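Local coordinates for DNA excision repair protein ERCC-6-like (Homo sapiens, PDB 5JNO) that translocates along DNA at the expense of ATP and senses tension on catenated DNA in anaphase, here represented by its N-terminal TPR region, at residues A10-Y15 with F42-V47. Numbering follows the deposited sequence.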
# COMPACT_ATOMS: atom_id res chain seq x y z
N ALA B 10 -2.36 -8.74 -3.74
CA ALA B 10 -1.46 -9.45 -4.64
C ALA B 10 -1.74 -9.09 -6.10
O ALA B 10 -0.81 -8.84 -6.85
CB ALA B 10 -1.54 -10.96 -4.42
N HIS B 11 -3.01 -9.05 -6.46
CA HIS B 11 -3.44 -8.66 -7.81
C HIS B 11 -3.11 -7.20 -8.11
O HIS B 11 -2.55 -6.91 -9.17
CB HIS B 11 -4.94 -8.88 -7.97
CG HIS B 11 -5.31 -10.31 -8.16
ND1 HIS B 11 -4.77 -11.09 -9.16
CD2 HIS B 11 -6.18 -11.11 -7.50
CE1 HIS B 11 -5.27 -12.31 -9.10
NE2 HIS B 11 -6.13 -12.34 -8.09
N TYR B 12 -3.42 -6.31 -7.16
CA TYR B 12 -3.04 -4.91 -7.25
C TYR B 12 -1.54 -4.76 -7.52
O TYR B 12 -1.15 -4.09 -8.50
CB TYR B 12 -3.44 -4.14 -6.02
CG TYR B 12 -2.92 -2.72 -6.01
CD1 TYR B 12 -3.62 -1.68 -6.65
CD2 TYR B 12 -1.71 -2.40 -5.40
CE1 TYR B 12 -3.14 -0.37 -6.67
CE2 TYR B 12 -1.21 -1.10 -5.42
CZ TYR B 12 -1.93 -0.09 -6.06
OH TYR B 12 -1.44 1.19 -6.08
N LEU B 13 -0.73 -5.40 -6.70
CA LEU B 13 0.71 -5.28 -6.84
C LEU B 13 1.28 -5.87 -8.14
O LEU B 13 2.22 -5.33 -8.70
CB LEU B 13 1.44 -5.85 -5.63
CG LEU B 13 1.26 -5.08 -4.30
CD1 LEU B 13 1.57 -5.96 -3.09
CD2 LEU B 13 2.13 -3.85 -4.25
N ARG B 14 0.74 -6.98 -8.61
CA ARG B 14 1.23 -7.60 -9.84
C ARG B 14 0.85 -6.67 -11.02
O ARG B 14 1.68 -6.43 -11.89
CB ARG B 14 0.64 -9.02 -10.01
CG ARG B 14 0.93 -9.75 -11.32
CD ARG B 14 0.16 -11.08 -11.39
NE ARG B 14 0.59 -12.03 -10.33
CZ ARG B 14 -0.09 -12.38 -9.23
NH1 ARG B 14 -1.32 -11.90 -8.96
NH2 ARG B 14 0.47 -13.24 -8.36
N TYR B 15 -0.37 -6.14 -11.00
CA TYR B 15 -0.85 -5.20 -12.02
C TYR B 15 0.02 -3.97 -12.14
O TYR B 15 0.40 -3.61 -13.24
CB TYR B 15 -2.31 -4.78 -11.79
CG TYR B 15 -3.32 -5.89 -11.98
CD1 TYR B 15 -3.11 -6.93 -12.91
CD2 TYR B 15 -4.52 -5.90 -11.26
CE1 TYR B 15 -4.06 -7.93 -13.10
CE2 TYR B 15 -5.45 -6.91 -11.42
CZ TYR B 15 -5.22 -7.91 -12.34
OH TYR B 15 -6.15 -8.89 -12.52
N PHE B 42 -7.70 -0.74 -5.82
CA PHE B 42 -7.16 0.17 -4.80
C PHE B 42 -6.81 1.51 -5.44
O PHE B 42 -5.65 1.78 -5.77
CB PHE B 42 -5.93 -0.48 -4.14
CG PHE B 42 -5.40 0.22 -2.90
CD1 PHE B 42 -5.84 1.48 -2.49
CD2 PHE B 42 -4.40 -0.41 -2.16
CE1 PHE B 42 -5.32 2.08 -1.35
CE2 PHE B 42 -3.88 0.18 -1.01
CZ PHE B 42 -4.34 1.43 -0.61
N PRO B 43 -7.82 2.38 -5.60
CA PRO B 43 -7.55 3.64 -6.29
C PRO B 43 -6.61 4.53 -5.48
O PRO B 43 -6.72 4.55 -4.26
CB PRO B 43 -8.95 4.28 -6.44
CG PRO B 43 -9.81 3.60 -5.42
CD PRO B 43 -9.25 2.23 -5.24
N ASN B 44 -5.67 5.22 -6.13
CA ASN B 44 -4.78 6.17 -5.47
C ASN B 44 -4.16 7.13 -6.46
O ASN B 44 -3.93 6.78 -7.61
CB ASN B 44 -3.67 5.47 -4.66
CG ASN B 44 -2.76 4.58 -5.52
OD1 ASN B 44 -3.12 3.45 -5.86
ND2 ASN B 44 -1.58 5.09 -5.86
N GLU B 45 -3.86 8.33 -5.98
CA GLU B 45 -3.26 9.40 -6.75
C GLU B 45 -2.17 8.93 -7.71
O GLU B 45 -2.19 9.33 -8.88
CB GLU B 45 -2.71 10.49 -5.79
CG GLU B 45 -1.80 11.57 -6.39
CD GLU B 45 -2.34 12.21 -7.67
OE1 GLU B 45 -3.55 12.10 -7.97
OE2 GLU B 45 -1.54 12.83 -8.40
N LYS B 46 -1.24 8.10 -7.24
CA LYS B 46 -0.10 7.70 -8.08
C LYS B 46 -0.50 6.88 -9.32
O LYS B 46 0.05 7.12 -10.39
CB LYS B 46 0.98 6.99 -7.26
CG LYS B 46 1.71 7.90 -6.26
CD LYS B 46 2.32 9.15 -6.92
CE LYS B 46 3.35 9.83 -6.03
NZ LYS B 46 4.68 9.16 -6.08
N VAL B 47 -1.46 5.98 -9.17
CA VAL B 47 -1.94 5.16 -10.26
C VAL B 47 -2.81 5.99 -11.20
O VAL B 47 -2.57 5.98 -12.41
CB VAL B 47 -2.71 3.92 -9.77
CG1 VAL B 47 -3.63 3.35 -10.85
CG2 VAL B 47 -1.72 2.87 -9.30
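Tyr-12 reaches from helix 6-25 to the turn after helix 28-41 and, of residues 10-15, makes every contact with 42-47. Its CG lies anti to the backbone N (chi1 173°), which aims the ring across to Asn-44 and Val-47. From CB, which points at the turn, the chain leads to CG, which grazes Phe-42 CB. One bond further, Tyr-12 CD1 rests on Phe-42 CB at 3.6 Å. Tyr-12 CE1 then comes against the backbone carbonyl, 3.4 Å from Phe-42 O, while Phe-42 CG lies over one face of the tyrosine ring. The two aromatic planes are inclined at 43° with centroids 5.4 Å apart, an oblique pairing in which the root of the phenylalanine side chain does most of the touching. At the far end, the tyrosine hydroxyl meets the side chain of Asn-44. The same Tyr-12 OH packs 3.6 Å from Val-47 CG2, as the two side chains run past each other in opposite directions. The hydroxyl is hydrogen-bonded to a polar side chain of another protein's chain, so the buried tyrosine takes part in the protein interface as well as the internal packing. A basic side chain of that partner also makes a cation-pi contact with Phe-42. Asn-44 occupies the N-cap position of helix 45-48, so this short helix begins next to the tyrosine tip. With Tyr-12 also touching Ala-38, and Tyr-15 packing on Leu-34 and Leu-37, the contact ties the turn and short helix 45-48 to the helical hairpin of 6-25 and 28-41, the paired-helix arrangement of a TPR repeat.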